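Local coordinates for protein aldehyde dehydrogenase (PDB 5KF0) that probably oxidises aldehydes to carboxylic acids using a nicotinamide dinucleotide, and binds NADPH in this crystal form, at residues S446-V449 against D450-Y454; E109-R112 against L113-F117. All blocks are in the same frame, centred on the assembly; numbering follows the deposited sequence. Where two conformers were deposited one is given.

Contact 1: residues S446-V449 against D450-Y454; sequences SFRV and DNMPY. With ACT (acetate ion), chain H.
R448 and Y454 stack across a type I beta turn from V449 to M452 in the loop between strands 438-441 and 461-462 of this aldehyde dehydrogenase. The guanidinium lies over one face of the phenol ring, their planes 18° apart, with R448 CZ 3.2 Å from Y454 CD2. R448 is extended throughout, and CG anti to the backbone N (chi1 179°) carries it across the ring at about a right angle. R448 CD makes a CH-pi contact over the ring centre, 3.8 Å from the centroid. Y454 also lines the NADPH pocket, while an acetate, probably from the crystallisation liquor, accepts a hydrogen bond from R448 NH1 at OXT over 3.1 Å.

M452 N closes the turn on V449 O. A water links its two limbs, accepting a hydrogen bond from R448 NE and lying 2.7 Å from M452 O. D450 OD1 hydrogen-bonds H170 and N166, and OD2 forms a salt bridge with R112; OD1 lies well out of the R448 guanidinium plane, 4.3 Å from R448 NE, so the two probably attract by charge alone.

M452 supplies the apolar part. Its SD packs on V449 CG1 at 3.8 Å and makes an oblique Met-aromatic contact with F447, whose ring also stacks with Y143 of the second subunit. The same SD takes a weak but almost straight bond (176°) from V449 N over 3.5 Å.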
loop_
_atom_site.group_PDB
_atom_site.type_symbol
_atom_site.label_atom_id
_atom_site.label_comp_id
_atom_site.label_asym_id
_atom_site.label_seq_id
_atom_site.Cartn_x
_atom_site.Cartn_y
_atom_site.Cartn_z
ATOM N N SER A 446 -13.983 12.828 -21.744
ATOM C CA SER A 446 -14.213 11.588 -22.473
ATOM C C SER A 446 -13.039 10.615 -22.403
ATOM O O SER A 446 -13.156 9.517 -22.961
ATOM C CB SER A 446 -14.543 11.932 -23.927
ATOM O OG SER A 446 -15.488 12.988 -23.954
ATOM N N PHE A 447 -11.943 10.956 -21.717
ATOM C CA PHE A 447 -10.779 10.077 -21.640
ATOM C C PHE A 447 -10.940 9.038 -20.533
ATOM O O PHE A 447 -11.327 9.370 -19.405
ATOM C CB PHE A 447 -9.501 10.887 -21.389
ATOM C CG PHE A 447 -8.292 10.027 -21.157
ATOM C CD1 PHE A 447 -7.596 9.502 -22.237
ATOM C CD2 PHE A 447 -7.875 9.704 -19.875
ATOM C CE1 PHE A 447 -6.492 8.677 -22.032
ATOM C CE2 PHE A 447 -6.778 8.878 -19.674
ATOM C CZ PHE A 447 -6.088 8.377 -20.755
ATOM N N ARG A 448 -10.609 7.785 -20.858
ATOM C CA ARG A 448 -10.495 6.700 -19.890
ATOM C C ARG A 448 -9.381 5.760 -20.334
ATOM O O ARG A 448 -9.263 5.446 -21.521
ATOM C CB ARG A 448 -11.802 5.910 -19.765
ATOM C CG ARG A 448 -11.706 4.728 -18.774
ATOM C CD ARG A 448 -13.018 3.956 -18.729
ATOM N NE ARG A 448 -12.989 2.922 -17.700
ATOM C CZ ARG A 448 -14.000 2.102 -17.438
ATOM N NH1 ARG A 448 -15.114 2.154 -18.170
ATOM N NH2 ARG A 448 -13.899 1.233 -16.442
ATOM N N VAL A 449 -8.560 5.333 -19.385
ATOM C CA VAL A 449 -7.609 4.248 -19.600
ATOM C C VAL A 449 -7.978 3.133 -18.627
ATOM O O VAL A 449 -8.439 3.398 -17.511
ATOM C CB VAL A 449 -6.147 4.741 -19.454
ATOM C CG1 VAL A 449 -5.901 5.393 -18.105
ATOM C CG2 VAL A 449 -5.142 3.626 -19.731
ATOM N N ASP A 450 -7.839 1.880 -19.065
ATOM C CA ASP A 450 -8.662 0.850 -18.439
ATOM C C ASP A 450 -8.180 0.398 -17.070
ATOM O O ASP A 450 -8.928 -0.311 -16.388
ATOM C CB ASP A 450 -8.803 -0.333 -19.396
ATOM C CG ASP A 450 -9.626 0.039 -20.609
ATOM O OD1 ASP A 450 -10.819 0.352 -20.428
ATOM O OD2 ASP A 450 -9.084 0.046 -21.731
ATOM N N ASN A 451 -6.987 0.800 -16.623
ATOM C CA ASN A 451 -6.600 0.485 -15.255
ATOM C C ASN A 451 -7.070 1.522 -14.242
ATOM O O ASN A 451 -7.052 1.236 -13.042
ATOM C CB ASN A 451 -5.075 0.334 -15.137
ATOM C CG ASN A 451 -4.337 1.614 -15.467
ATOM O OD1 ASN A 451 -4.791 2.408 -16.289
ATOM N ND2 ASN A 451 -3.176 1.813 -14.839
ATOM N N MET A 452 -7.516 2.689 -14.689
ATOM C CA MET A 452 -7.757 3.771 -13.746
ATOM C C MET A 452 -9.077 3.559 -13.003
ATOM O O MET A 452 -10.014 2.958 -13.540
ATOM C CB MET A 452 -7.772 5.111 -14.480
ATOM C CG MET A 452 -9.099 5.494 -15.145
ATOM S SD MET A 452 -8.856 6.919 -16.239
ATOM C CE MET A 452 -10.484 7.670 -16.241
ATOM N N PRO A 453 -9.181 4.037 -11.761
ATOM C CA PRO A 453 -10.494 4.039 -11.101
ATOM C C PRO A 453 -11.476 4.862 -11.927
ATOM O O PRO A 453 -11.143 5.944 -12.418
ATOM C CB PRO A 453 -10.209 4.678 -9.732
ATOM C CG PRO A 453 -8.954 5.494 -9.948
ATOM C CD PRO A 453 -8.151 4.751 -10.980
ATOM N N TYR A 454 -12.679 4.323 -12.129
ATOM C CA TYR A 454 -13.618 4.974 -13.035
ATOM C C TYR A 454 -15.042 4.798 -12.541
ATOM O O TYR A 454 -15.484 3.671 -12.298
ATOM C CB TYR A 454 -13.483 4.402 -14.452
ATOM C CG TYR A 454 -14.498 4.982 -15.396
ATOM C CD1 TYR A 454 -14.313 6.248 -15.930
ATOM C CD2 TYR A 454 -15.656 4.286 -15.726
ATOM C CE1 TYR A 454 -15.235 6.801 -16.795
ATOM C CE2 TYR A 454 -16.594 4.839 -16.600
ATOM C CZ TYR A 454 -16.369 6.096 -17.124
ATOM O OH TYR A 454 -17.277 6.655 -18.003
HETATM C C ACT H . -15.300 4.344 -21.473
HETATM O O ACT H . -14.494 4.719 -22.374
HETATM O OXT ACT H . -15.212 3.159 -21.078
HETATM C CH3 ACT H . -16.325 5.253 -20.873
HETATM O O HOH W 1 -10.968 1.976 -15.864
#

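Contact 2: residues E109-R112 against L113-F117. With ACT (acetate ion), chain H.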
loop_
_atom_site.group_PDB
_atom_site.type_symbol
_atom_site.label_atom_id
_atom_site.label_comp_id
_atom_site.label_asym_id
_atom_site.label_seq_id
_atom_site.Cartn_x
_atom_site.Cartn_y
_atom_site.Cartn_z
ATOM N N GLU A 109 -12.170 0.026 -29.799
ATOM C CA GLU A 109 -12.751 -0.642 -28.637
ATOM C C GLU A 109 -12.215 -2.059 -28.480
ATOM O O GLU A 109 -12.051 -2.535 -27.350
ATOM C CB GLU A 109 -14.282 -0.661 -28.709
ATOM C CG GLU A 109 -14.881 -1.323 -27.463
ATOM C CD GLU A 109 -16.391 -1.305 -27.374
ATOM O OE1 GLU A 109 -17.051 -0.550 -28.111
ATOM O OE2 GLU A 109 -16.919 -2.073 -26.540
ATOM N N VAL A 110 -11.948 -2.756 -29.590
ATOM C CA VAL A 110 -11.347 -4.084 -29.468
ATOM C C VAL A 110 -9.957 -3.978 -28.845
ATOM O O VAL A 110 -9.565 -4.811 -28.022
ATOM C CB VAL A 110 -11.324 -4.798 -30.834
ATOM C CG1 VAL A 110 -10.716 -6.202 -30.699
ATOM C CG2 VAL A 110 -12.744 -4.901 -31.399
ATOM N N THR A 111 -9.197 -2.941 -29.204
ATOM C CA THR A 111 -7.914 -2.723 -28.539
ATOM C C THR A 111 -8.106 -2.535 -27.039
ATOM O O THR A 111 -7.335 -3.070 -26.232
ATOM C CB THR A 111 -7.203 -1.518 -29.151
ATOM O OG1 THR A 111 -6.942 -1.779 -30.537
ATOM C CG2 THR A 111 -5.889 -1.226 -28.430
ATOM N N ARG A 112 -9.150 -1.807 -26.646
ATOM C CA ARG A 112 -9.443 -1.594 -25.228
ATOM C C ARG A 112 -9.846 -2.891 -24.542
ATOM O O ARG A 112 -9.466 -3.146 -23.391
ATOM C CB ARG A 112 -10.561 -0.560 -25.084
ATOM C CG ARG A 112 -10.181 0.838 -25.529
ATOM C CD ARG A 112 -9.426 1.583 -24.439
ATOM N NE ARG A 112 -10.224 1.721 -23.220
ATOM C CZ ARG A 112 -11.211 2.597 -23.065
ATOM N NH1 ARG A 112 -11.523 3.429 -24.053
ATOM N NH2 ARG A 112 -11.893 2.642 -21.925
ATOM N N LEU A 113 -10.645 -3.713 -25.229
ATOM C CA LEU A 113 -11.036 -5.022 -24.701
ATOM C C LEU A 113 -9.802 -5.835 -24.334
ATOM O O LEU A 113 -9.727 -6.439 -23.258
ATOM C CB LEU A 113 -11.870 -5.770 -25.749
ATOM C CG LEU A 113 -12.025 -7.295 -25.579
ATOM C CD1 LEU A 113 -12.869 -7.639 -24.347
ATOM C CD2 LEU A 113 -12.624 -7.946 -26.832
ATOM N N ILE A 114 -8.825 -5.866 -25.243
ATOM C CA ILE A 114 -7.568 -6.564 -24.990
ATOM C C ILE A 114 -6.814 -5.918 -23.832
ATOM O O ILE A 114 -6.314 -6.615 -22.939
ATOM C CB ILE A 114 -6.721 -6.606 -26.276
ATOM C CG1 ILE A 114 -7.392 -7.509 -27.306
ATOM C CG2 ILE A 114 -5.318 -7.106 -25.967
ATOM C CD1 ILE A 114 -6.980 -7.219 -28.750
ATOM N N ASP A 115 -6.736 -4.579 -23.820
ATOM C CA ASP A 115 -6.092 -3.851 -22.725
ATOM C C ASP A 115 -6.708 -4.222 -21.381
ATOM O O ASP A 115 -5.995 -4.462 -20.398
ATOM C CB ASP A 115 -6.219 -2.331 -22.925
ATOM C CG ASP A 115 -5.334 -1.774 -24.047
ATOM O OD1 ASP A 115 -4.399 -2.452 -24.513
ATOM O OD2 ASP A 115 -5.586 -0.612 -24.447
ATOM N N THR A 116 -8.041 -4.257 -21.316
ATOM C CA THR A 116 -8.723 -4.527 -20.053
ATOM C C THR A 116 -8.429 -5.939 -19.556
ATOM O O THR A 116 -8.136 -6.140 -18.370
ATOM C CB THR A 116 -10.228 -4.291 -20.233
ATOM O OG1 THR A 116 -10.443 -2.918 -20.582
ATOM C CG2 THR A 116 -11.016 -4.622 -18.960
ATOM N N PHE A 117 -8.481 -6.934 -20.448
ATOM C CA PHE A 117 -8.115 -8.287 -20.035
ATOM C C PHE A 117 -6.647 -8.393 -19.653
ATOM O O PHE A 117 -6.299 -9.175 -18.754
ATOM C CB PHE A 117 -8.457 -9.296 -21.140
ATOM C CG PHE A 117 -9.863 -9.817 -21.046
ATOM C CD1 PHE A 117 -10.941 -9.011 -21.403
ATOM C CD2 PHE A 117 -10.113 -11.107 -20.598
ATOM C CE1 PHE A 117 -12.254 -9.488 -21.290
ATOM C CE2 PHE A 117 -11.422 -11.593 -20.499
ATOM C CZ PHE A 117 -12.486 -10.780 -20.847
HETATM C C ACT H . -15.300 4.344 -21.473
HETATM O O ACT H . -14.494 4.719 -22.374
HETATM O OXT ACT H . -15.212 3.159 -21.078
HETATM C CH3 ACT H . -16.325 5.253 -20.873
#
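The carbonyl oxygen of R112 is approached twice by one residue a turn further on: T116 N donates to R112 O over 2.8 Å, and T116 OG1 lies 3.0 Å from that same R112 O. The threonine hydroxyl sits beside its own backbone N (chi1 -62°), a torsion that folds it back along the helix; the hydroxyl hydrogen-bonds with N166 OD1 of helix 164-178, so this part of the helix surface is tied to a neighbouring one.

Three further backbone bonds continue the ladder, L113 N to E109 O, I114 N to V110 O and D115 N to T111 O, the first of them 2.8 Å from N to O. Between the bonded rungs, the side chains meet at their flanks. T111 and D115 lie alongside each other and point the same way, with T111 CG2 4.0 Å from D115 OD2, a methyl against a carboxylate oxygen rather than a polar bond. T111 spends its own hydroxyl on R107 O, one turn earlier. On the buried side V110 CG1 packs loosely on I114 CD1 at 4.3 Å, facing helices 88-99 and 70-86, respectively.

The side chain of R112 reaches away from the helix. In the conformer described, one of two modelled, bends at chi2 (-82°) and chi3 bring the guanidinium round so that an acetate oxygen lies in its plane, at the edge. The bonds from R112 NH2 are weak, 3.4 Å to acetate O and longer to OXT; the stronger partner of the guanidinium is D450, whose OD2 forms a salt bridge with NE. E109 OE1 forms a salt bridge with K101 NZ.

Backbone N-H...O=C bonds from each residue to the fourth before it, four in succession here, are characteristic of an alpha helix, in this case helix 103-123 of the aldehyde dehydrogenase fold.

Along the chain, contact 2 comes first, wholly within helix 103-123, and contact 1 follows more than 300 residues later; the two are in series and neither nests in nor crosses the other. Contact 2 closes only successive helical turns. Contact 1 closes a tight turn in the loop that carries the chain from strand 438-441 to strand 461-462. In space they touch: a salt bridge between D450 and R112, in the conformer of R112 described, joins loop to helix, and one acetate is held by R448 NH1 and, weakly, by R112 NH2. Both also meet the second subunit, so helix, loop and subunit interface converge.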